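Local coordinates for uncharacterized protein (Bacteroides eggerthii DSM 20697, PDB 4ECO) that is of unknown function but is built as a leucine-rich repeat solenoid, a fold that commonly serves in protein binding, at residues D153-F158 against D164-D169; P170-I175 against L490-L495; F268-P273 against W295-D300; K318-E323 against G333-L338; S590-K595 against I602-V607. All coordinates share one frame; numbering follows the deposited sequence. Where two conformers were deposited one is given.

Interaction 1 of 5, residues D153-F158 against D164-D169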
# COMPACT_ATOMS: atom_id res chain seq x y z
N ASP A 153 0.11 5.51 -4.63
CA ASP A 153 0.86 5.99 -5.79
C ASP A 153 1.99 6.93 -5.30
O ASP A 153 1.69 8.04 -4.83
CB ASP A 153 -0.05 6.67 -6.82
CG ASP A 153 0.60 7.03 -8.15
OD1 ASP A 153 1.80 6.69 -8.36
OD2 ASP A 153 -0.10 7.64 -9.00
N PRO A 154 3.29 6.52 -5.41
CA PRO A 154 4.38 7.40 -4.95
C PRO A 154 4.43 8.73 -5.71
O PRO A 154 5.05 9.67 -5.21
CB PRO A 154 5.63 6.55 -5.19
CG PRO A 154 5.14 5.12 -5.21
CD PRO A 154 3.81 5.22 -5.89
N ARG A 155 3.73 8.85 -6.89
CA ARG A 155 3.70 10.11 -7.66
C ARG A 155 2.87 11.19 -6.92
O ARG A 155 2.97 12.37 -7.23
CB ARG A 155 3.19 9.89 -9.08
CG ARG A 155 4.01 8.87 -9.85
CD ARG A 155 3.45 8.60 -11.22
NE ARG A 155 2.03 8.26 -11.12
CZ ARG A 155 1.18 8.31 -12.13
NH1 ARG A 155 1.58 8.70 -13.34
NH2 ARG A 155 -0.10 8.01 -11.94
N GLU A 156 2.11 10.80 -5.90
CA GLU A 156 1.30 11.66 -5.04
C GLU A 156 2.14 12.82 -4.45
O GLU A 156 1.65 13.94 -4.28
CB GLU A 156 0.66 10.79 -3.91
CG GLU A 156 -0.27 11.52 -2.96
CD GLU A 156 -1.42 12.30 -3.55
OE1 GLU A 156 -2.03 11.83 -4.55
OE2 GLU A 156 -1.74 13.38 -3.00
N ASP A 157 3.41 12.54 -4.16
CA ASP A 157 4.35 13.48 -3.56
C ASP A 157 4.82 14.54 -4.53
O ASP A 157 5.54 15.46 -4.10
CB ASP A 157 5.55 12.75 -2.97
CG ASP A 157 5.21 12.08 -1.67
OD1 ASP A 157 4.39 12.64 -0.92
OD2 ASP A 157 5.79 11.00 -1.39
N PHE A 158 4.40 14.46 -5.81
CA PHE A 158 4.69 15.51 -6.77
C PHE A 158 3.85 16.71 -6.45
O PHE A 158 2.74 16.57 -5.93
CB PHE A 158 4.41 15.04 -8.19
CG PHE A 158 5.50 14.21 -8.79
CD1 PHE A 158 6.81 14.68 -8.82
CD2 PHE A 158 5.20 13.03 -9.45
CE1 PHE A 158 7.81 13.94 -9.43
CE2 PHE A 158 6.21 12.29 -10.07
CZ PHE A 158 7.51 12.74 -10.04
N ASP A 164 -0.80 18.36 -12.03
CA ASP A 164 -1.72 18.93 -13.03
C ASP A 164 -1.23 18.63 -14.45
O ASP A 164 -2.03 18.17 -15.27
CB ASP A 164 -1.92 20.44 -12.84
CG ASP A 164 -2.64 20.89 -11.56
OD1 ASP A 164 -3.27 20.03 -10.90
OD2 ASP A 164 -2.53 22.09 -11.20
N CYS A 165 0.09 18.83 -14.73
CA CYS A 165 0.69 18.58 -16.05
C CYS A 165 0.61 17.09 -16.43
O CYS A 165 0.33 16.79 -17.59
CB CYS A 165 2.13 19.07 -16.10
SG CYS A 165 2.30 20.86 -15.93
N ILE A 166 0.82 16.18 -15.45
CA ILE A 166 0.71 14.74 -15.66
C ILE A 166 -0.76 14.39 -15.99
O ILE A 166 -1.01 13.70 -16.99
CB ILE A 166 1.24 13.95 -14.42
CG1 ILE A 166 2.79 14.06 -14.36
CG2 ILE A 166 0.78 12.47 -14.44
CD1 ILE A 166 3.44 13.55 -13.07
N ASN A 167 -1.71 14.90 -15.19
CA ASN A 167 -3.14 14.64 -15.37
C ASN A 167 -3.69 15.16 -16.70
O ASN A 167 -4.63 14.56 -17.21
CB ASN A 167 -3.96 15.23 -14.23
CG ASN A 167 -3.69 14.60 -12.89
OD1 ASN A 167 -3.21 13.47 -12.78
ND2 ASN A 167 -4.02 15.32 -11.83
N SER A 168 -3.09 16.24 -17.27
CA SER A 168 -3.46 16.84 -18.57
C SER A 168 -2.84 16.12 -19.74
O SER A 168 -3.28 16.33 -20.87
CB SER A 168 -3.00 18.30 -18.63
OG SER A 168 -3.61 19.10 -17.62
N ASP A 169 -1.77 15.35 -19.50
CA ASP A 169 -1.03 14.64 -20.54
C ASP A 169 -1.74 13.33 -20.86
O ASP A 169 -1.80 12.45 -20.00
CB ASP A 169 0.45 14.40 -20.13
CG ASP A 169 1.38 13.85 -21.20
OD1 ASP A 169 0.88 13.37 -22.25
OD2 ASP A 169 2.61 13.87 -20.99

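Interaction 2 of 5, residues P170-I175 against L490-L495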
# COMPACT_ATOMS: atom_id res chain seq x y z
N PRO A 170 -2.28 13.20 -22.11
CA PRO A 170 -2.97 11.96 -22.48
C PRO A 170 -2.03 10.76 -22.55
O PRO A 170 -2.48 9.62 -22.41
CB PRO A 170 -3.54 12.27 -23.88
CG PRO A 170 -3.39 13.72 -24.07
CD PRO A 170 -2.25 14.16 -23.24
N GLN A 171 -0.72 11.01 -22.76
CA GLN A 171 0.31 9.97 -22.87
C GLN A 171 0.78 9.48 -21.48
O GLN A 171 1.66 8.62 -21.41
CB GLN A 171 1.51 10.51 -23.70
CG GLN A 171 1.20 10.74 -25.19
CD GLN A 171 0.91 9.48 -26.03
OE1 GLN A 171 1.68 8.51 -26.07
NE2 GLN A 171 -0.23 9.49 -26.74
N GLN A 172 0.19 10.00 -20.40
CA GLN A 172 0.53 9.62 -19.01
C GLN A 172 -0.71 9.18 -18.21
O GLN A 172 -1.81 9.71 -18.42
CB GLN A 172 1.21 10.78 -18.27
CG GLN A 172 2.53 11.22 -18.86
CD GLN A 172 3.27 12.16 -17.92
OE1 GLN A 172 3.58 11.81 -16.77
NE2 GLN A 172 3.65 13.34 -18.42
N LYS A 173 -0.51 8.23 -17.26
CA LYS A 173 -1.57 7.78 -16.35
C LYS A 173 -1.80 8.88 -15.30
O LYS A 173 -0.84 9.35 -14.67
CB LYS A 173 -1.23 6.43 -15.67
CG LYS A 173 -0.88 5.26 -16.60
CD LYS A 173 -0.68 3.99 -15.79
CE LYS A 173 -0.22 2.79 -16.60
NZ LYS A 173 -0.23 1.56 -15.76
N SER A 174 -3.04 9.35 -15.17
CA SER A 174 -3.38 10.41 -14.22
C SER A 174 -3.16 9.93 -12.79
O SER A 174 -3.19 8.72 -12.53
CB SER A 174 -4.81 10.90 -14.43
OG SER A 174 -4.93 11.53 -15.70
N ILE A 175 -2.88 10.86 -11.89
CA ILE A 175 -2.64 10.54 -10.50
C ILE A 175 -3.97 10.70 -9.75
O ILE A 175 -4.52 11.81 -9.64
CB ILE A 175 -1.50 11.43 -9.92
CG1 ILE A 175 -0.19 11.23 -10.72
CG2 ILE A 175 -1.31 11.19 -8.42
CD1 ILE A 175 0.81 12.31 -10.61
N LEU A 490 12.23 11.56 -19.87
CA LEU A 490 12.02 12.39 -18.68
C LEU A 490 11.14 13.60 -18.99
O LEU A 490 11.59 14.55 -19.64
CB LEU A 490 13.37 12.84 -18.09
CG LEU A 490 13.33 13.43 -16.67
CD1 LEU A 490 12.93 12.36 -15.65
CD2 LEU A 490 14.67 14.03 -16.31
N THR A 491 9.89 13.56 -18.50
CA THR A 491 8.91 14.62 -18.73
C THR A 491 8.53 15.38 -17.42
O THR A 491 7.91 16.44 -17.52
CB THR A 491 7.66 14.06 -19.43
OG1 THR A 491 7.07 13.05 -18.60
CG2 THR A 491 7.98 13.48 -20.82
N SER A 492 8.90 14.88 -16.23
CA SER A 492 8.57 15.55 -14.96
C SER A 492 9.77 15.57 -14.01
O SER A 492 10.37 14.54 -13.77
CB SER A 492 7.37 14.90 -14.26
OG SER A 492 6.19 14.97 -15.04
N ILE A 493 10.13 16.77 -13.52
CA ILE A 493 11.24 16.96 -12.59
C ILE A 493 10.77 17.83 -11.41
O ILE A 493 10.46 19.00 -11.60
CB ILE A 493 12.49 17.55 -13.28
CG1 ILE A 493 12.83 16.84 -14.63
CG2 ILE A 493 13.68 17.52 -12.31
CD1 ILE A 493 14.01 17.45 -15.41
N ASP A 494 10.73 17.24 -10.19
CA ASP A 494 10.39 17.94 -8.95
C ASP A 494 11.65 18.16 -8.17
O ASP A 494 12.31 17.20 -7.75
CB ASP A 494 9.36 17.17 -8.13
CG ASP A 494 8.50 18.05 -7.24
OD1 ASP A 494 8.95 19.16 -6.89
OD2 ASP A 494 7.40 17.60 -6.86
N LEU A 495 12.05 19.43 -8.04
CA LEU A 495 13.26 19.83 -7.33
C LEU A 495 12.96 20.85 -6.23
O LEU A 495 13.88 21.52 -5.75
CB LEU A 495 14.29 20.40 -8.33
CG LEU A 495 14.97 19.37 -9.23
CD1 LEU A 495 15.49 20.02 -10.48
CD2 LEU A 495 16.05 18.59 -8.47
O HOH W 1 6.06 12.64 -16.18

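Interaction 3 of 5, residues F268-P273 against W295-D300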
# COMPACT_ATOMS: atom_id res chain seq x y z
N PHE A 268 -1.71 -23.70 15.02
CA PHE A 268 -2.35 -24.51 13.99
C PHE A 268 -1.87 -24.09 12.59
O PHE A 268 -1.96 -24.89 11.66
CB PHE A 268 -3.88 -24.43 14.09
CG PHE A 268 -4.54 -23.22 13.48
CD1 PHE A 268 -4.73 -22.07 14.22
CD2 PHE A 268 -4.99 -23.25 12.16
CE1 PHE A 268 -5.35 -20.95 13.64
CE2 PHE A 268 -5.58 -22.13 11.57
CZ PHE A 268 -5.77 -20.99 12.32
N LEU A 269 -1.41 -22.82 12.46
CA LEU A 269 -0.98 -22.24 11.18
C LEU A 269 0.16 -23.05 10.59
O LEU A 269 0.01 -23.47 9.44
CB LEU A 269 -0.58 -20.77 11.34
CG LEU A 269 -1.67 -19.81 11.82
CD1 LEU A 269 -1.07 -18.51 12.31
CD2 LEU A 269 -2.69 -19.54 10.76
N LYS A 270 1.23 -23.34 11.37
CA LYS A 270 2.38 -24.12 10.85
C LYS A 270 2.01 -25.60 10.56
O LYS A 270 2.70 -26.26 9.78
CB LYS A 270 3.59 -24.05 11.79
CG LYS A 270 3.37 -24.56 13.19
CD LYS A 270 4.59 -24.27 14.04
CE LYS A 270 4.48 -24.83 15.42
NZ LYS A 270 5.65 -24.43 16.24
N ALA A 271 0.90 -26.07 11.15
CA ALA A 271 0.40 -27.43 10.97
C ALA A 271 -0.42 -27.58 9.66
O ALA A 271 -0.75 -28.71 9.30
CB ALA A 271 -0.47 -27.83 12.17
N LEU A 272 -0.73 -26.49 8.95
CA LEU A 272 -1.53 -26.54 7.71
C LEU A 272 -0.69 -27.00 6.51
O LEU A 272 0.49 -26.66 6.39
CB LEU A 272 -2.19 -25.18 7.41
CG LEU A 272 -3.26 -24.68 8.41
CD1 LEU A 272 -3.66 -23.26 8.09
CD2 LEU A 272 -4.51 -25.58 8.45
N PRO A 273 -1.27 -27.80 5.58
CA PRO A 273 -0.47 -28.29 4.45
C PRO A 273 -0.45 -27.38 3.20
O PRO A 273 0.52 -27.45 2.43
CB PRO A 273 -1.14 -29.62 4.10
CG PRO A 273 -2.58 -29.46 4.53
CD PRO A 273 -2.65 -28.37 5.56
N TRP A 295 7.11 -16.62 12.41
CA TRP A 295 7.33 -16.50 10.96
C TRP A 295 8.38 -17.54 10.53
O TRP A 295 8.11 -18.29 9.58
CB TRP A 295 7.75 -15.07 10.57
CG TRP A 295 7.95 -14.79 9.09
CD1 TRP A 295 7.88 -15.68 8.06
CD2 TRP A 295 8.30 -13.52 8.50
NE1 TRP A 295 8.15 -15.04 6.86
CE2 TRP A 295 8.42 -13.72 7.10
CE3 TRP A 295 8.53 -12.22 9.01
CZ2 TRP A 295 8.76 -12.68 6.22
CZ3 TRP A 295 8.84 -11.19 8.14
CH2 TRP A 295 8.96 -11.43 6.76
N GLN A 296 9.51 -17.64 11.29
CA GLN A 296 10.59 -18.59 10.99
C GLN A 296 10.06 -20.00 10.95
O GLN A 296 10.36 -20.74 10.01
CB GLN A 296 11.76 -18.47 11.98
CG GLN A 296 13.04 -19.13 11.47
CD GLN A 296 14.31 -18.66 12.14
OE1 GLN A 296 14.74 -17.49 12.05
NE2 GLN A 296 14.99 -19.61 12.73
N ALA A 297 9.25 -20.34 11.97
CA ALA A 297 8.62 -21.65 12.15
C ALA A 297 7.75 -22.00 10.94
O ALA A 297 7.79 -23.14 10.48
CB ALA A 297 7.79 -21.65 13.42
N LEU A 298 7.00 -20.99 10.40
CA LEU A 298 6.16 -21.16 9.22
C LEU A 298 7.02 -21.50 7.99
O LEU A 298 6.72 -22.47 7.30
CB LEU A 298 5.31 -19.91 8.97
CG LEU A 298 4.07 -19.76 9.86
CD1 LEU A 298 3.55 -18.35 9.82
CD2 LEU A 298 3.00 -20.73 9.48
N ALA A 299 8.13 -20.75 7.77
CA ALA A 299 9.09 -20.98 6.68
C ALA A 299 9.75 -22.37 6.76
O ALA A 299 9.95 -23.03 5.73
CB ALA A 299 10.16 -19.91 6.70
N ASP A 300 10.05 -22.82 8.00
CA ASP A 300 10.71 -24.10 8.26
C ASP A 300 9.72 -25.28 8.14
O ASP A 300 10.16 -26.41 7.89
CB ASP A 300 11.38 -24.10 9.64
CG ASP A 300 12.54 -23.12 9.77
OD1 ASP A 300 13.20 -22.83 8.73
OD2 ASP A 300 12.79 -22.65 10.90

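Interaction 4 of 5, residues K318-E323 against G333-L338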
# COMPACT_ATOMS: atom_id res chain seq x y z
N LYS A 318 11.53 -6.60 14.69
CA LYS A 318 12.78 -5.82 14.67
C LYS A 318 13.65 -6.30 13.51
O LYS A 318 14.51 -5.55 13.05
CB LYS A 318 13.53 -5.87 16.01
CG LYS A 318 12.99 -4.88 17.03
CD LYS A 318 13.59 -5.16 18.39
CE LYS A 318 12.81 -4.52 19.50
NZ LYS A 318 13.07 -5.19 20.81
N THR A 319 13.40 -7.52 13.02
CA THR A 319 14.11 -8.12 11.88
C THR A 319 13.27 -9.30 11.36
O THR A 319 12.27 -9.66 11.97
CB THR A 319 15.57 -8.56 12.26
OG1 THR A 319 16.35 -8.81 11.08
CG2 THR A 319 15.60 -9.77 13.18
N PHE A 320 13.69 -9.87 10.23
CA PHE A 320 13.10 -11.04 9.57
C PHE A 320 13.75 -12.30 10.07
O PHE A 320 14.89 -12.22 10.54
CB PHE A 320 13.32 -10.95 8.04
CG PHE A 320 12.59 -9.91 7.23
CD1 PHE A 320 11.63 -9.10 7.82
CD2 PHE A 320 12.84 -9.76 5.88
CE1 PHE A 320 10.94 -8.15 7.07
CE2 PHE A 320 12.15 -8.81 5.13
CZ PHE A 320 11.20 -8.01 5.73
N PRO A 321 13.13 -13.49 9.85
CA PRO A 321 13.83 -14.75 10.14
C PRO A 321 15.14 -14.88 9.33
O PRO A 321 15.34 -14.16 8.34
CB PRO A 321 12.81 -15.81 9.71
CG PRO A 321 11.50 -15.12 9.80
CD PRO A 321 11.79 -13.77 9.28
N VAL A 322 16.01 -15.82 9.74
CA VAL A 322 17.31 -16.13 9.12
C VAL A 322 17.14 -16.39 7.59
O VAL A 322 16.12 -16.97 7.18
CB VAL A 322 17.93 -17.35 9.84
CG1 VAL A 322 19.24 -17.79 9.19
CG2 VAL A 322 18.13 -17.05 11.32
N GLU A 323 18.16 -15.94 6.77
CA GLU A 323 18.18 -16.09 5.31
C GLU A 323 17.84 -17.52 4.87
O GLU A 323 17.04 -17.69 3.95
CB GLU A 323 19.56 -15.68 4.73
CG GLU A 323 19.97 -14.24 4.99
CD GLU A 323 20.83 -13.56 3.94
OE1 GLU A 323 21.21 -14.22 2.94
OE2 GLU A 323 21.08 -12.35 4.08
N GLY A 333 5.24 -14.26 -3.06
CA GLY A 333 5.05 -13.23 -4.08
C GLY A 333 4.63 -11.86 -3.57
O GLY A 333 4.75 -10.86 -4.29
N MSE A 334 4.10 -11.81 -2.34
CA MSE A 334 3.65 -10.54 -1.76
C MSE A 334 4.06 -10.44 -0.30
O MSE A 334 3.78 -11.36 0.50
CB MSE A 334 2.14 -10.36 -1.89
CG MSE A 334 1.68 -10.06 -3.30
SE MSE A 334 -0.28 -9.99 -3.43
CE MSE A 334 -0.64 -8.44 -2.20
N LEU A 335 4.75 -9.33 0.05
CA LEU A 335 5.17 -9.07 1.42
C LEU A 335 4.96 -7.62 1.76
O LEU A 335 5.38 -6.74 0.98
CB LEU A 335 6.64 -9.48 1.63
CG LEU A 335 7.25 -9.24 3.01
CD1 LEU A 335 6.54 -10.09 4.10
CD2 LEU A 335 8.73 -9.50 2.97
N GLU A 336 4.29 -7.37 2.90
CA GLU A 336 4.10 -6.01 3.41
C GLU A 336 4.40 -6.05 4.91
O GLU A 336 3.94 -6.96 5.62
CB GLU A 336 2.71 -5.38 3.06
CG GLU A 336 1.48 -5.77 3.89
CD GLU A 336 1.32 -5.15 5.26
OE1 GLU A 336 1.99 -4.13 5.54
OE2 GLU A 336 0.53 -5.68 6.07
N CYS A 337 5.25 -5.10 5.38
CA CYS A 337 5.67 -4.95 6.78
C CYS A 337 5.49 -3.50 7.23
O CYS A 337 6.28 -3.02 8.05
CB CYS A 337 7.11 -5.41 6.98
SG CYS A 337 7.50 -7.01 6.26
N LEU A 338 4.46 -2.81 6.72
CA LEU A 338 4.15 -1.44 7.12
C LEU A 338 4.05 -1.31 8.62
O LEU A 338 3.47 -2.17 9.27
CB LEU A 338 2.82 -1.00 6.50
CG LEU A 338 2.83 -0.61 5.03
CD1 LEU A 338 1.43 -0.74 4.46
CD2 LEU A 338 3.28 0.81 4.86

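Interaction 5 of 5, residues S590-K595 against I602-V607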
# COMPACT_ATOMS: atom_id res chain seq x y z
N SER A 590 -2.55 30.57 -19.10
CA SER A 590 -3.89 30.68 -18.50
C SER A 590 -3.87 30.52 -16.96
O SER A 590 -4.86 30.86 -16.32
CB SER A 590 -4.85 29.66 -19.11
OG SER A 590 -4.33 28.34 -19.13
N VAL A 591 -2.77 30.05 -16.37
CA VAL A 591 -2.61 29.98 -14.91
C VAL A 591 -1.32 30.71 -14.57
O VAL A 591 -0.23 30.20 -14.85
CB VAL A 591 -2.66 28.55 -14.31
CG1 VAL A 591 -2.47 28.60 -12.80
CG2 VAL A 591 -3.96 27.84 -14.65
N LEU A 592 -1.44 31.93 -14.03
CA LEU A 592 -0.26 32.73 -13.69
C LEU A 592 -0.32 33.20 -12.25
O LEU A 592 -1.25 33.91 -11.85
CB LEU A 592 -0.15 33.92 -14.65
CG LEU A 592 0.97 34.94 -14.44
CD1 LEU A 592 2.37 34.36 -14.76
CD2 LEU A 592 0.73 36.13 -15.32
N ASP A 593 0.68 32.79 -11.48
CA ASP A 593 0.86 33.21 -10.10
C ASP A 593 1.99 34.20 -10.03
O ASP A 593 3.14 33.83 -10.25
CB ASP A 593 1.12 32.01 -9.15
CG ASP A 593 1.69 32.41 -7.80
OD1 ASP A 593 1.15 33.35 -7.17
OD2 ASP A 593 2.72 31.84 -7.41
N ILE A 594 1.64 35.47 -9.75
CA ILE A 594 2.61 36.55 -9.58
C ILE A 594 2.44 37.16 -8.19
O ILE A 594 3.05 38.19 -7.91
CB ILE A 594 2.49 37.63 -10.70
CG1 ILE A 594 1.05 38.23 -10.78
CG2 ILE A 594 3.00 37.10 -12.06
CD1 ILE A 594 0.92 39.54 -11.52
N LYS A 595 1.59 36.55 -7.35
CA LYS A 595 1.21 37.06 -6.03
C LYS A 595 2.43 37.21 -5.14
O LYS A 595 3.35 36.41 -5.22
CB LYS A 595 0.15 36.17 -5.37
CG LYS A 595 -0.61 36.86 -4.25
CD LYS A 595 -1.80 36.04 -3.78
CE LYS A 595 -2.52 36.62 -2.57
NZ LYS A 595 -3.19 37.91 -2.88
N ILE A 602 4.07 44.70 -14.52
CA ILE A 602 3.56 43.76 -15.52
C ILE A 602 2.31 44.33 -16.23
O ILE A 602 1.44 44.95 -15.60
CB ILE A 602 3.28 42.39 -14.82
CG1 ILE A 602 3.12 41.22 -15.81
CG2 ILE A 602 2.16 42.46 -13.76
CD1 ILE A 602 3.36 39.81 -15.18
N ASP A 603 2.24 44.10 -17.56
CA ASP A 603 1.16 44.50 -18.46
C ASP A 603 0.30 43.27 -18.79
O ASP A 603 0.76 42.36 -19.50
CB ASP A 603 1.75 45.13 -19.74
CG ASP A 603 0.75 45.80 -20.67
OD1 ASP A 603 -0.44 45.42 -20.64
OD2 ASP A 603 1.16 46.70 -21.45
N LEU A 604 -0.93 43.24 -18.29
CA LEU A 604 -1.85 42.11 -18.50
C LEU A 604 -2.99 42.46 -19.50
O LEU A 604 -4.08 41.86 -19.44
CB LEU A 604 -2.45 41.68 -17.14
CG LEU A 604 -1.48 41.20 -16.07
CD1 LEU A 604 -2.22 40.74 -14.85
CD2 LEU A 604 -0.65 40.05 -16.56
N SER A 605 -2.71 43.40 -20.42
CA SER A 605 -3.66 43.88 -21.43
C SER A 605 -4.33 42.79 -22.23
O SER A 605 -5.54 42.87 -22.44
CB SER A 605 -2.97 44.80 -22.42
OG SER A 605 -2.58 46.00 -21.78
N TYR A 606 -3.54 41.78 -22.66
CA TYR A 606 -3.99 40.70 -23.52
C TYR A 606 -4.78 39.63 -22.78
O TYR A 606 -5.63 38.97 -23.39
CB TYR A 606 -2.79 40.03 -24.22
CG TYR A 606 -2.02 40.89 -25.21
CD1 TYR A 606 -2.63 41.97 -25.85
CD2 TYR A 606 -0.73 40.55 -25.60
CE1 TYR A 606 -1.94 42.74 -26.78
CE2 TYR A 606 -0.04 41.30 -26.56
CZ TYR A 606 -0.64 42.39 -27.14
OH TYR A 606 0.07 43.14 -28.06
N VAL A 607 -4.49 39.45 -21.49
CA VAL A 607 -5.14 38.41 -20.69
C VAL A 607 -6.42 38.96 -20.02
O VAL A 607 -7.25 38.16 -19.58
CB VAL A 607 -4.19 37.75 -19.66
CG1 VAL A 607 -3.00 37.10 -20.36
CG2 VAL A 607 -3.72 38.74 -18.60

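Interaction 1 of 5, residues D153-F158 against D164-D169
Ile166 meets Phe158 and Arg155 with two different branches, and that division separates the apolar half of the contact from its polar border. On the packed side, CD1 of Ile166 lies 4.1 Å from CD2 of Phe158; the two side chains run at about a right angle, and the methyl comes obliquely at the ring. Both residues are buried, with Phe158 also touching Ser437, Ser461 and Asp494 and Ile166 touching Ser492. The other branch of Ile166, CG2, approaches the guanidinium of Arg155 at 4.0 Å from NH1, again obliquely, and no hydrogen bond crosses between the segments. These pieces appear to belong to a helical insertion packed against the strands of the leucine-rich repeat solenoid: the 3-10 turn of 154-157 leads into helix 160-168, and Arg155, Phe158 and Ile166 touch residues of strands 435-439, 461-463 and 492-494. Toward the partly exposed side the chemistry becomes ionic. Arg155 grips the carboxylate of Asp153 side-on, NH2 standing 3.0 Å from OD2 and NE 3.2 Å from OD1, with both oxygens close to the guanidinium plane. A bend at chi3 (-52°) folds the arginine chain back to that carboxylate. The backbone N of Arg155 also bonds to OD1 of Asp153, at 3.2 Å and from above the carboxylate plane, closing an Asx turn. NH1 is engaged separately by the carbonyl of Lys173. A leucine in place of Arg155 would probably leave the Asp153 carboxylate without its ionic mate and the Lys173 carbonyl without this donor.

Interaction 2 of 5, residues P170-I175 against L490-L495
Gln172 and Thr491 mark the closest backbone approach of the two segments, yet their CA atoms remain 9.8 Å apart, so the contact is made wholly by side chains and one water. Residues 170-175 form an irregular loop, while 490-495 enters the short strand 492-494. From the loop, the Gln172 chain runs out extended beyond CG (chi2 -168°), carrying its amide past Thr491 in the opposite direction to the threonine side chain. NE2 of Gln172 comes within 3.4 Å of OG1 of Thr491, but the angle is too poor for a hydrogen bond. The link is instead indirect: a water donates to OE1 of Gln172 at 2.7 Å and is also hydrogen-bonded to OG1 of Thr491, at 2.7 Å, and to OG of Ser492, at 2.6 Å. One ordered water thus joins the amide carbonyl to two hydroxyls. Each amide end has its own task, since NE2 is bonded to the Asp169 carboxylate, which should restrain the amide from flipping. With an alanine at Gln172, the water would probably lose its acceptor on the loop side and Asp169 its amide donor. OG1 of Thr491 also bonds to the carbonyl of Ser460. Strand 492-494 is one rung of the parallel leucine-rich repeat array, lying between strands 461-463 and 517-519, and the loop follows helix 160-168, whose Ile166 touches both Gln172 and Ser492.

Interaction 3 of 5, residues F268-P273 against W295-D300
Apolar packing between a turn and a helix joins two successive connections of the leucine-rich repeat solenoid: the turn of 268-273, which follows strand 253-257, and helix 288-300, which follows strand 277-279. No hydrogen bond crosses, and the backbones come close, with CA of Lys270 5.0 Å from CA of Leu298. From the helix side the interface is made by one methyl of Leu298 and the small side chain of Ala297. A type I beta turn from Leu269 to Leu272, closed by a bond of 3.1 Å from N of Leu272 to O of Leu269, presents its backbone to the helix. CD2 of Leu298 lies against this turn, 4.0 Å from CB of Leu269. Both leucines also reach Ile278 of the intervening strand 277-279, which ties the contact to the interior of the solenoid. At the outer border Lys270 sits exposed. Its CG lies between the backbone N and the carbonyl carbon (chi1 59°), and from there the chain extends alongside the helix, so that aliphatic carbons rather than the ammonium make the contact: CD of Lys270 stands 4.2 Å from CB of Ala297. CD2 of Leu298 rests over the turn backbone, 3.7 Å from N of Lys270, with CA of Lys270 about as near.

Interaction 4 of 5, residues K318-E323 against G333-L338
Between one strand and the next in the leucine-rich repeat solenoid, the loop that follows strand 309-311 sends Phe320 into the hydrophobic core, toward strand 334-336. The backbones stay far apart, CA of Phe320 lying 10.0 Å from CA of Cys337, and the aromatic ring spans the gap. Its CG is anti to the carbonyl carbon (chi1 -70°), which carries the ring's outer end to the strand. There two side chains share the terminal carbons. Leu335, approaching from the opposite direction, brings CD2 to 4.0 Å from CZ of Phe320. Cys337, two residues on, puts SG 3.7 Å from CE1 of Phe320. The sulfur is 4.8 Å from the ring centroid and 68° off the normal, an oblique sulfur-aromatic contact. All three residues are buried, and Trp295 of helix 288-300 also meets the Phe320 ring, with the planes at about 55°. Between the two inward residues, Glu336 turns to another task: its OE1 accepts from N of Leu338 at 3.0 Å, nearly along the C-O direction, while OE2 takes the backbone N of Gly313, so the carboxylate ties the strand's end to the preceding loop. The carbonyl of Cys337 in turn receives the side-chain amides of Asn340 and Asn363. Alternating inward residues such as Leu335 and Cys337, followed by asparagine amides bonded to backbone carbonyls, are the hallmark of the leucine-rich repeat.

Interaction 5 of 5, residues S590-K595 against I602-V607
Ile602 opens the contact by meeting Ile594 tip to tip across the interior of the C-terminal part of the leucine-rich repeat solenoid, where strand 591-593 faces strand 601-603. No hydrogen bond joins the segments, and their nearest CA atoms, those of Ile594 and Ile602, are 9.4 Å apart, a separation filled by branched side chains. CG1 of Ile602 is anti to the backbone N (chi1 -164°), which leaves both CG2 and CD1 directed at the other isoleucine. CG2 of Ile602 lies 3.9 Å from CD1 of Ile594, and the reverse pair, CD1 of Ile602 with CG2 of Ile594, comes to 4.1 Å; each residue therefore offers two methyls. Asp603 takes no part in this packing and shapes the backbone instead. Its OD1 accepts from N of Ser605 at 3.0 Å, nearly along the C-O direction, and so forms an Asx turn as the chain leaves the strand. An analogous Asx turn on the facing segment has OD1 of Asp593 accepting from N of Lys595 at 3.2 Å, there from above the carboxylate plane. Leu604 returns to the interior, its CD2 standing 4.3 Å from CD2 of Leu592; it also touches Leu618 of strand 617-619 and Ile626 of strand 625-627, the latter shared with Ile602. From 605 onward the chain bends into helical backbone angles toward helix 608-612, with a weak bond of 3.2 Å from N of Val607 to O of Leu604.

Overall arrangement
Interactions 4 and 5 are buried apolar packing at different points along the solenoid, whereas interaction 3, also apolar, is only partly buried and has a lysine at the surface. Helix 288-300, part of interaction 3, also borders interaction 4; the two, with centres about 15 Å apart, touch through a probable hydrogen bond from Val322 N to Gln296 OE1. Interactions 1 and 2 have centres about 6 Å apart: interaction 1 packs two parts of what is probably an inserted helical region, a buried apolar patch with an ionic border, and interaction 2 joins the loop after it to strand 492-494 through a water. Interactions 3 and 5 lie farthest apart, about 66 Å between centres, which reflects the elongated fold.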